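Local coordinates for protein replicative DNA helicase (Helicobacter pylori, PDB 3GXV) that probably unwinds duplex DNA at the replication fork as a hexameric, ATP-driven helicase, and interacts with primase, at residues E29-V34 with A96-I101; I16-I21 with G46-I51; F40-N45 with E79-A84; A52-E57 with R68-K73. One frame throughout, in Å; residues are numbered along the deposited sequence.

Contact 1. Residues E29-V34 with A96-I101; sequences EEVHSV and AYVEEI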
loop_
_atom_site.group_PDB
_atom_site.type_symbol
_atom_site.label_atom_id
_atom_site.label_comp_id
_atom_site.label_asym_id
_atom_site.label_seq_id
_atom_site.Cartn_x
_atom_site.Cartn_y
_atom_site.Cartn_z
ATOM N N GLU B 29 6.935 10.248 -0.554
ATOM C CA GLU B 29 8.309 10.747 -0.528
ATOM C C GLU B 29 8.308 12.244 -0.823
ATOM O O GLU B 29 8.977 13.032 -0.148
ATOM C CB GLU B 29 9.141 9.998 -1.569
ATOM C CG GLU B 29 9.036 8.486 -1.413
ATOM C CD GLU B 29 9.449 7.721 -2.654
ATOM O OE1 GLU B 29 9.258 6.485 -2.673
ATOM O OE2 GLU B 29 9.961 8.352 -3.606
ATOM N N GLU B 30 7.531 12.625 -1.829
ATOM C CA GLU B 30 7.430 14.014 -2.229
ATOM C C GLU B 30 6.786 14.847 -1.116
ATOM O O GLU B 30 7.319 15.885 -0.713
ATOM C CB GLU B 30 6.617 14.111 -3.522
ATOM C CG GLU B 30 7.236 13.349 -4.706
ATOM C CD GLU B 30 6.721 11.919 -4.856
ATOM O OE1 GLU B 30 5.528 11.748 -5.184
ATOM O OE2 GLU B 30 7.505 10.967 -4.654
ATOM N N VAL B 31 5.648 14.376 -0.614
ATOM C CA VAL B 31 4.925 15.055 0.454
ATOM C C VAL B 31 5.786 15.238 1.701
ATOM O O VAL B 31 5.749 16.296 2.327
ATOM C CB VAL B 31 3.657 14.267 0.834
ATOM C CG1 VAL B 31 2.940 14.942 2.009
ATOM C CG2 VAL B 31 2.735 14.178 -0.379
ATOM N N HIS B 32 6.560 14.208 2.046
ATOM C CA HIS B 32 7.431 14.225 3.228
ATOM C C HIS B 32 8.617 15.174 3.047
ATOM O O HIS B 32 9.257 15.575 4.022
ATOM C CB HIS B 32 7.951 12.809 3.515
ATOM C CG HIS B 32 8.652 12.668 4.834
ATOM N ND1 HIS B 32 9.445 11.578 5.133
ATOM C CD2 HIS B 32 8.662 13.453 5.930
ATOM C CE1 HIS B 32 9.911 11.705 6.365
ATOM N NE2 HIS B 32 9.452 12.830 6.871
ATOM N N SER B 33 8.910 15.527 1.799
ATOM C CA SER B 33 10.021 16.428 1.515
ATOM C C SER B 33 9.627 17.855 1.866
ATOM O O SER B 33 10.424 18.787 1.722
ATOM C CB SER B 33 10.404 16.351 0.038
ATOM O OG SER B 33 11.559 17.121 -0.223
ATOM N N VAL B 34 8.388 18.013 2.329
ATOM C CA VAL B 34 7.854 19.315 2.708
ATOM C C VAL B 34 7.022 19.241 3.990
ATOM O O VAL B 34 6.785 20.254 4.633
ATOM C CB VAL B 34 6.986 19.907 1.550
ATOM C CG1 VAL B 34 6.128 21.079 2.050
ATOM C CG2 VAL B 34 7.899 20.385 0.413
ATOM N N ALA B 96 0.046 22.055 -4.578
ATOM C CA ALA B 96 -0.402 23.282 -3.918
ATOM C C ALA B 96 -0.910 22.999 -2.509
ATOM O O ALA B 96 -0.548 23.706 -1.561
ATOM C CB ALA B 96 -1.485 23.945 -4.733
ATOM N N TYR B 97 -1.749 21.973 -2.387
ATOM C CA TYR B 97 -2.315 21.558 -1.113
ATOM C C TYR B 97 -1.205 21.337 -0.073
ATOM O O TYR B 97 -1.256 21.872 1.036
ATOM C CB TYR B 97 -3.106 20.257 -1.301
ATOM C CG TYR B 97 -4.534 20.403 -1.790
ATOM C CD1 TYR B 97 -4.984 21.573 -2.406
ATOM C CD2 TYR B 97 -5.448 19.365 -1.609
ATOM C CE1 TYR B 97 -6.317 21.703 -2.819
ATOM C CE2 TYR B 97 -6.772 19.480 -2.019
ATOM C CZ TYR B 97 -7.202 20.649 -2.616
ATOM O OH TYR B 97 -8.520 20.758 -2.982
ATOM N N VAL B 98 -0.207 20.540 -0.436
ATOM C CA VAL B 98 0.901 20.252 0.459
ATOM C C VAL B 98 1.583 21.528 0.925
ATOM O O VAL B 98 1.874 21.666 2.108
ATOM C CB VAL B 98 1.920 19.322 -0.221
ATOM C CG1 VAL B 98 3.144 19.138 0.652
ATOM C CG2 VAL B 98 1.277 17.982 -0.470
ATOM N N GLU B 99 1.830 22.454 -0.004
ATOM C CA GLU B 99 2.455 23.736 0.322
ATOM C C GLU B 99 1.487 24.600 1.134
ATOM O O GLU B 99 1.909 25.482 1.889
ATOM C CB GLU B 99 2.858 24.505 -0.945
ATOM C CG GLU B 99 3.591 25.809 -0.630
ATOM C CD GLU B 99 3.678 26.777 -1.806
ATOM O OE1 GLU B 99 4.277 27.861 -1.632
ATOM O OE2 GLU B 99 3.147 26.466 -2.893
ATOM N N GLU B 100 0.190 24.360 0.968
ATOM C CA GLU B 100 -0.807 25.113 1.712
ATOM C C GLU B 100 -0.772 24.601 3.146
ATOM O O GLU B 100 -0.795 25.378 4.108
ATOM C CB GLU B 100 -2.202 24.905 1.110
ATOM C CG GLU B 100 -3.247 25.850 1.678
ATOM C CD GLU B 100 -4.565 25.803 0.927
ATOM O OE1 GLU B 100 -4.552 25.668 -0.316
ATOM O OE2 GLU B 100 -5.616 25.919 1.589
ATOM N N ILE B 101 -0.709 23.281 3.282
ATOM C CA ILE B 101 -0.654 22.645 4.594
ATOM C C ILE B 101 0.580 23.120 5.353
ATOM O O ILE B 101 0.521 23.394 6.549
ATOM C CB ILE B 101 -0.623 21.110 4.445
ATOM C CG1 ILE B 101 -2.024 20.615 4.078
ATOM C CG2 ILE B 101 -0.121 20.451 5.735
ATOM C CD1 ILE B 101 -2.083 19.166 3.661
#
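Val98 meets two valines at once, and each of its methyl groups takes a different one. Its CG2 lies 4.1 Å from Val31 CG2, while its CG1 approaches Val34 CG1 more closely, at 3.8 Å, with Val34 CB just behind. The three branched side chains are set at a slant to one another. The meeting is of methyl against methyl. The fork at Val98 CB explains the division of labour: with CG1 opposite the backbone N (chi1 174°) and CG2 opposite the carbonyl carbon, the two methyls diverge toward successive parts of the other segment. Val31 belongs to the short helix 27-32, whereas Val34 follows in the turn beyond it, where the backbone N of Val34 bonds to Val31 O at 3.1 Å and closes the turn that links the two valines. Farther out, Leu35 also packs on Val98, and Val31 reaches back to Phe49 on helix 43-57. Helix 27-32 is thereby seated against the long helix 95-119. No hydrogen bond crosses between the segments; the join is purely apolar, buried at Val31 and Val98 but exposed at Val34, and depends on shape and exclusion of water.

Contact 2. Residues I16-I21 with G46-I51; sequences IVLSGI and GLFFEI
Leu18 faces Phe48 and Phe49 together, and every contact in this pair of helices is apolar. The aliphatic-aromatic contacts of Leu18 come first. Its methyls CD1 and CD2 both lie 3.7 Å from Phe48 CD2, CD1 in an oblique approach to the ring, and the two side chains run past one another in opposite senses. CD2 in addition reaches the neighbouring aromatic residue, 3.9 Å from Phe49 CD1, where the side chains are roughly perpendicular. That methyl therefore sits between the two rings. A second kind of approach belongs to Ile21, nearly one helical turn on: its CD1 comes in the plane of the Phe49 ring and meets the edge at CE1, 3.8 Å away. An extended end (chi2 -178°) carries that methyl out to the ring. Backbone geometry accounts for this dependence on long side chains, because the segment axes are 10.9 Å apart at closest approach and nearly parallel, at 18°. All four touching residues are buried. Around them, Ile85 of helix 79-87 packs on both Leu18 and Phe48, whereas Ile28 and Val31 of helix 27-32 pack on Ile21 and Phe49. Helices 3-23 and 43-57 therefore join in the interior of an all-helical domain, with helices 79-87 and 27-32 contributing to this shared core.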
loop_
_atom_site.group_PDB
_atom_site.type_symbol
_atom_site.label_atom_id
_atom_site.label_comp_id
_atom_site.label_asym_id
_atom_site.label_seq_id
_atom_site.Cartn_x
_atom_site.Cartn_y
_atom_site.Cartn_z
ATOM N N ILE B 16 -7.520 14.960 1.749
ATOM C CA ILE B 16 -7.375 14.722 0.323
ATOM C C ILE B 16 -5.926 14.378 -0.013
ATOM O O ILE B 16 -5.663 13.582 -0.892
ATOM C CB ILE B 16 -7.815 15.943 -0.500
ATOM C CG1 ILE B 16 -9.308 16.216 -0.271
ATOM C CG2 ILE B 16 -7.527 15.685 -1.975
ATOM C CD1 ILE B 16 -9.816 17.525 -0.882
ATOM N N VAL B 17 -4.994 14.981 0.713
ATOM C CA VAL B 17 -3.578 14.738 0.500
ATOM C C VAL B 17 -3.203 13.340 0.964
ATOM O O VAL B 17 -2.458 12.636 0.278
ATOM C CB VAL B 17 -2.730 15.767 1.264
ATOM C CG1 VAL B 17 -1.245 15.439 1.131
ATOM C CG2 VAL B 17 -2.996 17.153 0.715
ATOM N N LEU B 18 -3.726 12.954 2.133
ATOM C CA LEU B 18 -3.462 11.645 2.735
ATOM C C LEU B 18 -4.166 10.562 1.918
ATOM O O LEU B 18 -3.650 9.456 1.752
ATOM C CB LEU B 18 -3.956 11.606 4.193
ATOM C CG LEU B 18 -3.246 12.432 5.285
ATOM C CD1 LEU B 18 -3.969 12.241 6.616
ATOM C CD2 LEU B 18 -1.802 11.998 5.425
ATOM N N SER B 19 -5.356 10.892 1.428
ATOM C CA SER B 19 -6.121 9.977 0.596
ATOM C C SER B 19 -5.353 9.779 -0.703
ATOM O O SER B 19 -5.363 8.690 -1.264
ATOM C CB SER B 19 -7.503 10.548 0.282
ATOM O OG SER B 19 -8.108 9.817 -0.768
ATOM N N GLY B 20 -4.692 10.837 -1.168
ATOM C CA GLY B 20 -3.911 10.750 -2.394
ATOM C C GLY B 20 -2.710 9.827 -2.239
ATOM O O GLY B 20 -2.353 9.090 -3.156
ATOM N N ILE B 21 -2.086 9.875 -1.067
ATOM C CA ILE B 21 -0.926 9.039 -0.752
ATOM C C ILE B 21 -1.324 7.562 -0.719
ATOM O O ILE B 21 -0.522 6.684 -1.061
ATOM C CB ILE B 21 -0.324 9.427 0.620
ATOM C CG1 ILE B 21 0.315 10.811 0.525
ATOM C CG2 ILE B 21 0.682 8.365 1.089
ATOM C CD1 ILE B 21 0.974 11.265 1.805
ATOM N N GLY B 46 -1.999 13.902 11.276
ATOM C CA GLY B 46 -0.560 13.834 11.437
ATOM C C GLY B 46 -0.211 12.428 11.902
ATOM O O GLY B 46 0.736 11.807 11.411
ATOM N N LEU B 47 -0.978 11.914 12.858
ATOM C CA LEU B 47 -0.743 10.572 13.376
ATOM C C LEU B 47 -0.788 9.578 12.210
ATOM O O LEU B 47 0.028 8.643 12.140
ATOM C CB LEU B 47 -1.799 10.215 14.436
ATOM C CG LEU B 47 -1.733 8.846 15.140
ATOM C CD1 LEU B 47 -0.285 8.453 15.402
ATOM C CD2 LEU B 47 -2.520 8.906 16.455
ATOM N N PHE B 48 -1.746 9.793 11.305
ATOM C CA PHE B 48 -1.904 8.954 10.120
ATOM C C PHE B 48 -0.639 9.077 9.266
ATOM O O PHE B 48 -0.043 8.071 8.895
ATOM C CB PHE B 48 -3.107 9.409 9.293
ATOM C CG PHE B 48 -3.434 8.499 8.141
ATOM C CD1 PHE B 48 -4.306 7.439 8.311
ATOM C CD2 PHE B 48 -2.887 8.719 6.876
ATOM C CE1 PHE B 48 -4.633 6.605 7.237
ATOM C CE2 PHE B 48 -3.206 7.895 5.800
ATOM C CZ PHE B 48 -4.083 6.838 5.979
ATOM N N PHE B 49 -0.234 10.310 8.966
ATOM C CA PHE B 49 0.971 10.542 8.170
ATOM C C PHE B 49 2.166 9.800 8.784
ATOM O O PHE B 49 3.037 9.284 8.083
ATOM C CB PHE B 49 1.283 12.044 8.101
ATOM C CG PHE B 49 2.310 12.406 7.056
ATOM C CD1 PHE B 49 2.119 12.044 5.720
ATOM C CD2 PHE B 49 3.485 13.065 7.411
ATOM C CE1 PHE B 49 3.081 12.332 4.763
ATOM C CE2 PHE B 49 4.459 13.359 6.451
ATOM C CZ PHE B 49 4.256 12.990 5.133
ATOM N N GLU B 50 2.180 9.753 10.110
ATOM C CA GLU B 50 3.240 9.120 10.874
ATOM C C GLU B 50 3.281 7.619 10.616
ATOM O O GLU B 50 4.325 7.066 10.266
ATOM C CB GLU B 50 2.986 9.390 12.353
ATOM C CG GLU B 50 4.172 9.274 13.298
ATOM C CD GLU B 50 3.730 9.508 14.733
ATOM O OE1 GLU B 50 3.161 8.573 15.334
ATOM O OE2 GLU B 50 3.915 10.634 15.249
ATOM N N ILE B 51 2.139 6.958 10.795
ATOM C CA ILE B 51 2.060 5.519 10.577
ATOM C C ILE B 51 2.392 5.194 9.125
ATOM O O ILE B 51 2.995 4.157 8.832
ATOM C CB ILE B 51 0.655 4.973 10.920
ATOM C CG1 ILE B 51 0.369 5.152 12.417
ATOM C CG2 ILE B 51 0.573 3.501 10.553
ATOM C CD1 ILE B 51 -1.111 5.021 12.793
#

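Contact 3. Residues F40-N45 with E79-A84; sequences FYYPPN and EEDLVA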
loop_
_atom_site.group_PDB
_atom_site.type_symbol
_atom_site.label_atom_id
_atom_site.label_comp_id
_atom_site.label_asym_id
_atom_site.label_seq_id
_atom_site.Cartn_x
_atom_site.Cartn_y
_atom_site.Cartn_z
ATOM N N PHE B 40 0.597 18.901 10.532
ATOM C CA PHE B 40 -0.831 18.764 10.239
ATOM C C PHE B 40 -1.655 19.455 11.307
ATOM O O PHE B 40 -1.346 19.364 12.482
ATOM C CB PHE B 40 -1.240 17.296 10.142
ATOM C CG PHE B 40 -0.820 16.641 8.861
ATOM C CD1 PHE B 40 0.498 16.222 8.672
ATOM C CD2 PHE B 40 -1.718 16.505 7.814
ATOM C CE1 PHE B 40 0.902 15.684 7.460
ATOM C CE2 PHE B 40 -1.311 15.963 6.588
ATOM C CZ PHE B 40 0.002 15.556 6.420
ATOM N N TYR B 41 -2.702 20.144 10.865
ATOM C CA TYR B 41 -3.612 20.903 11.719
ATOM C C TYR B 41 -4.477 19.987 12.589
ATOM O O TYR B 41 -4.562 20.167 13.806
ATOM C CB TYR B 41 -4.458 21.804 10.818
ATOM C CG TYR B 41 -5.703 22.408 11.432
ATOM C CD1 TYR B 41 -5.650 23.164 12.604
ATOM C CD2 TYR B 41 -6.933 22.242 10.813
ATOM C CE1 TYR B 41 -6.816 23.732 13.144
ATOM C CE2 TYR B 41 -8.083 22.805 11.329
ATOM C CZ TYR B 41 -8.020 23.539 12.489
ATOM O OH TYR B 41 -9.182 24.049 12.999
ATOM N N TYR B 42 -5.127 19.014 11.963
ATOM C CA TYR B 42 -5.943 18.056 12.702
ATOM C C TYR B 42 -4.960 16.952 13.109
ATOM O O TYR B 42 -4.469 16.213 12.267
ATOM C CB TYR B 42 -7.027 17.485 11.797
ATOM C CG TYR B 42 -8.032 16.648 12.529
ATOM C CD1 TYR B 42 -8.676 17.142 13.660
ATOM C CD2 TYR B 42 -8.352 15.364 12.096
ATOM C CE1 TYR B 42 -9.609 16.384 14.338
ATOM C CE2 TYR B 42 -9.284 14.598 12.768
ATOM C CZ TYR B 42 -9.913 15.115 13.889
ATOM O OH TYR B 42 -10.870 14.387 14.555
ATOM N N PRO B 43 -4.656 16.839 14.407
ATOM C CA PRO B 43 -3.720 15.837 14.930
ATOM C C PRO B 43 -3.859 14.409 14.411
ATOM O O PRO B 43 -2.865 13.751 14.128
ATOM C CB PRO B 43 -3.927 15.929 16.441
ATOM C CG PRO B 43 -4.301 17.356 16.631
ATOM C CD PRO B 43 -5.284 17.579 15.511
ATOM N N PRO B 44 -5.095 13.901 14.302
ATOM C CA PRO B 44 -5.255 12.526 13.803
ATOM C C PRO B 44 -4.701 12.319 12.383
ATOM O O PRO B 44 -4.358 11.192 11.997
ATOM C CB PRO B 44 -6.761 12.310 13.887
ATOM C CG PRO B 44 -7.124 13.118 15.113
ATOM C CD PRO B 44 -6.359 14.402 14.875
ATOM N N ASN B 45 -4.633 13.401 11.608
ATOM C CA ASN B 45 -4.116 13.328 10.246
ATOM C C ASN B 45 -2.601 13.228 10.298
ATOM O O ASN B 45 -1.987 12.579 9.460
ATOM C CB ASN B 45 -4.521 14.562 9.436
ATOM C CG ASN B 45 -6.012 14.597 9.114
ATOM O OD1 ASN B 45 -6.709 13.585 9.203
ATOM N ND2 ASN B 45 -6.502 15.766 8.725
ATOM N N GLU B 79 -12.382 5.768 14.385
ATOM C CA GLU B 79 -12.921 5.311 13.111
ATOM C C GLU B 79 -13.476 6.395 12.206
ATOM O O GLU B 79 -13.316 6.325 10.984
ATOM C CB GLU B 79 -14.000 4.249 13.338
ATOM C CG GLU B 79 -13.467 2.831 13.421
ATOM C CD GLU B 79 -12.804 2.377 12.131
ATOM O OE1 GLU B 79 -13.465 2.417 11.072
ATOM O OE2 GLU B 79 -11.623 1.972 12.177
ATOM N N GLU B 80 -14.133 7.394 12.780
ATOM C CA GLU B 80 -14.693 8.446 11.945
ATOM C C GLU B 80 -13.608 9.242 11.229
ATOM O O GLU B 80 -13.821 9.728 10.117
ATOM C CB GLU B 80 -15.575 9.387 12.770
ATOM C CG GLU B 80 -14.921 9.974 14.014
ATOM C CD GLU B 80 -15.266 9.204 15.284
ATOM O OE1 GLU B 80 -14.982 9.730 16.381
ATOM O OE2 GLU B 80 -15.814 8.078 15.191
ATOM N N ASP B 81 -12.444 9.359 11.862
ATOM C CA ASP B 81 -11.327 10.105 11.287
ATOM C C ASP B 81 -10.645 9.329 10.169
ATOM O O ASP B 81 -10.019 9.918 9.284
ATOM C CB ASP B 81 -10.304 10.461 12.375
ATOM C CG ASP B 81 -10.783 11.585 13.276
ATOM O OD1 ASP B 81 -11.242 12.610 12.744
ATOM O OD2 ASP B 81 -10.699 11.457 14.510
ATOM N N LEU B 82 -10.772 8.006 10.232
ATOM C CA LEU B 82 -10.194 7.119 9.236
ATOM C C LEU B 82 -11.058 7.166 7.985
ATOM O O LEU B 82 -10.571 7.480 6.901
ATOM C CB LEU B 82 -10.126 5.680 9.774
ATOM C CG LEU B 82 -9.102 5.337 10.867
ATOM C CD1 LEU B 82 -9.331 3.918 11.359
ATOM C CD2 LEU B 82 -7.691 5.477 10.323
ATOM N N VAL B 83 -12.345 6.868 8.142
ATOM C CA VAL B 83 -13.270 6.875 7.013
ATOM C C VAL B 83 -13.253 8.242 6.342
ATOM O O VAL B 83 -13.542 8.364 5.148
ATOM C CB VAL B 83 -14.714 6.555 7.459
ATOM C CG1 VAL B 83 -14.721 5.315 8.324
ATOM C CG2 VAL B 83 -15.295 7.722 8.214
ATOM N N ALA B 84 -12.911 9.267 7.120
ATOM C CA ALA B 84 -12.839 10.626 6.597
ATOM C C ALA B 84 -11.698 10.676 5.591
ATOM O O ALA B 84 -11.845 11.176 4.471
ATOM C CB ALA B 84 -12.578 11.616 7.733
HETATM O O HOH W 1 -9.083 12.598 10.169
#
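The N-terminal start of helix 43-57 meets residues 79-84 of helix 79-87 here, with Tyr42 at the N-cap position of the former and Asp81 projecting from the latter. The phenol OH of Tyr42 donates a hydrogen bond to Asp81 OD1, at 2.6 Å, although the modelled place of that oxygen is less sure. The carboxylate comes to the edge of the phenol ring, with the two planes turned 60° apart. Tyr42 reaches across because its CG stands opposite the backbone N (chi1 -171°). Pro44 CD lies over one face of the same ring, 3.4 Å above its plane, and Pro44 CG approaches Asp81 OD2 at 4.0 Å. This junction is at the surface of the all-helical N-terminal domain, and a water supplies a second link between the helices. The water lies within hydrogen-bonding distance of Asn45 OD1 (2.7 Å) and Asp81 O (3.0 Å), so one residue of helix 79-87 is approached through both its carboxylate and its main chain. Behind the bridge, Glu14 of helix 3-23 accepts hydrogen bonds from Asn45 ND2 and from the backbone N atoms of Tyr41 and Tyr42, which positions the turn leading into helix 43-57.

Contact 4. Residues A52-E57 with R68-K73; sequences ALKLHE and RQKMPK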
loop_
_atom_site.group_PDB
_atom_site.type_symbol
_atom_site.label_atom_id
_atom_site.label_comp_id
_atom_site.label_asym_id
_atom_site.label_seq_id
_atom_site.Cartn_x
_atom_site.Cartn_y
_atom_site.Cartn_z
ATOM N N ALA B 52 2.014 6.088 8.218
ATOM C CA ALA B 52 2.275 5.878 6.801
ATOM C C ALA B 52 3.771 5.947 6.543
ATOM O O ALA B 52 4.328 5.091 5.860
ATOM C CB ALA B 52 1.536 6.923 5.961
ATOM N N LEU B 53 4.419 6.970 7.097
ATOM C CA LEU B 53 5.862 7.139 6.940
ATOM C C LEU B 53 6.558 5.869 7.405
ATOM O O LEU B 53 7.494 5.399 6.764
ATOM C CB LEU B 53 6.364 8.325 7.769
ATOM C CG LEU B 53 5.853 9.712 7.369
ATOM C CD1 LEU B 53 6.416 10.754 8.341
ATOM C CD2 LEU B 53 6.254 10.029 5.930
ATOM N N LYS B 54 6.091 5.324 8.527
ATOM C CA LYS B 54 6.661 4.097 9.082
ATOM C C LYS B 54 6.412 2.891 8.167
ATOM O O LYS B 54 7.318 2.093 7.936
ATOM C CB LYS B 54 6.090 3.828 10.482
ATOM C CG LYS B 54 6.390 2.436 11.020
ATOM C CD LYS B 54 6.260 2.342 12.534
ATOM C CE LYS B 54 4.948 2.902 13.065
ATOM N NZ LYS B 54 4.886 4.391 12.980
ATOM N N LEU B 55 5.197 2.776 7.637
ATOM C CA LEU B 55 4.851 1.674 6.742
ATOM C C LEU B 55 5.642 1.693 5.443
ATOM O O LEU B 55 5.910 0.646 4.863
ATOM C CB LEU B 55 3.361 1.702 6.397
ATOM C CG LEU B 55 2.351 1.265 7.455
ATOM C CD1 LEU B 55 0.928 1.445 6.913
ATOM C CD2 LEU B 55 2.619 -0.196 7.837
ATOM N N HIS B 56 6.013 2.883 4.986
ATOM C CA HIS B 56 6.751 3.023 3.735
ATOM C C HIS B 56 8.240 2.744 3.892
ATOM O O HIS B 56 8.934 2.463 2.911
ATOM C CB HIS B 56 6.549 4.430 3.169
ATOM C CG HIS B 56 6.868 4.548 1.711
ATOM N ND1 HIS B 56 7.983 5.204 1.242
ATOM C CD2 HIS B 56 6.201 4.105 0.620
ATOM C CE1 HIS B 56 7.991 5.164 -0.079
ATOM N NE2 HIS B 56 6.919 4.503 -0.482
ATOM N N GLU B 57 8.728 2.843 5.125
ATOM C CA GLU B 57 10.132 2.595 5.420
ATOM C C GLU B 57 10.363 1.100 5.511
ATOM O O GLU B 57 11.500 0.628 5.471
ATOM C CB GLU B 57 10.520 3.253 6.743
ATOM C CG GLU B 57 11.022 4.673 6.597
ATOM C CD GLU B 57 12.287 4.744 5.768
ATOM O OE1 GLU B 57 13.318 4.180 6.200
ATOM O OE2 GLU B 57 12.246 5.358 4.681
ATOM N N ARG B 68 -4.570 0.304 9.980
ATOM C CA ARG B 68 -5.236 -0.086 11.209
ATOM C C ARG B 68 -4.425 -1.120 11.979
ATOM O O ARG B 68 -4.542 -1.221 13.199
ATOM C CB ARG B 68 -6.618 -0.642 10.903
ATOM C CG ARG B 68 -7.528 0.317 10.160
ATOM C CD ARG B 68 -8.972 0.031 10.527
ATOM N NE ARG B 68 -9.887 0.067 9.392
ATOM C CZ ARG B 68 -10.018 1.096 8.565
ATOM N NH1 ARG B 68 -9.285 2.187 8.734
ATOM N NH2 ARG B 68 -10.901 1.040 7.575
ATOM N N GLN B 69 -3.616 -1.898 11.268
ATOM C CA GLN B 69 -2.785 -2.893 11.924
ATOM C C GLN B 69 -1.593 -2.213 12.593
ATOM O O GLN B 69 -1.183 -2.603 13.678
ATOM C CB GLN B 69 -2.272 -3.931 10.914
ATOM C CG GLN B 69 -3.246 -5.053 10.596
ATOM C CD GLN B 69 -2.579 -6.207 9.857
ATOM O OE1 GLN B 69 -1.571 -6.745 10.313
ATOM N NE2 GLN B 69 -3.143 -6.597 8.719
ATOM N N LYS B 70 -1.052 -1.182 11.950
ATOM C CA LYS B 70 0.114 -0.474 12.481
ATOM C C LYS B 70 -0.204 0.672 13.449
ATOM O O LYS B 70 0.683 1.441 13.818
ATOM C CB LYS B 70 0.973 0.056 11.330
ATOM C CG LYS B 70 2.443 0.200 11.681
ATOM C CD LYS B 70 3.088 -1.171 11.896
ATOM C CE LYS B 70 4.466 -1.036 12.503
ATOM N NZ LYS B 70 4.386 -0.353 13.823
ATOM N N MET B 71 -1.465 0.788 13.859
ATOM C CA MET B 71 -1.865 1.831 14.801
ATOM C C MET B 71 -1.394 1.471 16.214
ATOM O O MET B 71 -1.713 0.402 16.731
ATOM C CB MET B 71 -3.382 2.013 14.773
ATOM C CG MET B 71 -3.831 3.283 14.059
ATOM S SD MET B 71 -5.603 3.573 14.233
ATOM C CE MET B 71 -6.124 3.382 12.559
ATOM N N PRO B 72 -0.661 2.394 16.872
ATOM C CA PRO B 72 -0.089 2.262 18.226
ATOM C C PRO B 72 -0.875 1.536 19.324
ATOM O O PRO B 72 -0.304 1.122 20.333
ATOM C CB PRO B 72 0.245 3.711 18.606
ATOM C CG PRO B 72 -0.711 4.512 17.804
ATOM C CD PRO B 72 -0.688 3.815 16.477
ATOM N N LYS B 73 -2.175 1.374 19.127
ATOM C CA LYS B 73 -3.025 0.662 20.094
ATOM C C LYS B 73 -2.845 1.033 21.605
ATOM O O LYS B 73 -3.167 0.245 22.500
ATOM C CB LYS B 73 -2.856 -0.843 19.874
ATOM C CG LYS B 73 -4.113 -1.598 19.608
ATOM C CD LYS B 73 -5.235 -1.217 20.571
ATOM C CE LYS B 73 -6.578 -1.836 20.193
ATOM N NZ LYS B 73 -6.402 -3.306 20.064
#
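Lys70 meets Leu55 with the base of its side chain and Lys54 largely with the outer part, and the two halves differ in character. On the inner side, Leu55 CD2 lies 3.9 Å from Lys70 CG and equally close to its CB, the two side chains running antiparallel past one another. Leu55 is buried, and Ile51, one turn earlier on helix 43-57, also packs against Lys70. Toward the partly exposed side the lysine chains lie roughly perpendicular. Lys70 NZ comes 3.4 Å from Lys54 CE and 3.5 Å from Lys54 CD, near a group of the same charge. Lys70 follows directly after helix 64-69 and is the first residue to leave helical backbone angles, so this is where the chain turns off that short helix alongside residues 52-57. A bend in Lys70 at chi2 (68°) and another at chi4 turn its ammonium group back toward Lys54. The two NZ atoms stay 4.8 Å apart, and their like charges would probably disfavour a closer approach. Just before Lys70, Gln69 NE2 hydrogen-bonds to Gln11 OE1 of the second subunit, and Arg68 packs on Leu4 of that subunit, which places the neighbouring helix end at the dimer contact.

Overall arrangement
Helix 43-57 is the element common to contacts 2, 3 and 4, which use its residues 46-51, its start and its residues 52-57. Contact 2 lies about 5 Å from the centre of the chain, with contacts 3, 1 and 4 centred about 9, 11 and 11 Å from the centre of contact 2. Contacts 1 and 4 are the farthest apart, about 20 Å between centres, while contacts 1 and 3 lie on opposite sides of the chain's centre. In sequence, contact 1 spans both 3 and 4, contact 3 in turn spans 4, and contact 2 crosses 1 and 3 but closes before 4 opens. Such interleaving ties early and late helices into one helical domain, and contact 4 adjoins the second subunit.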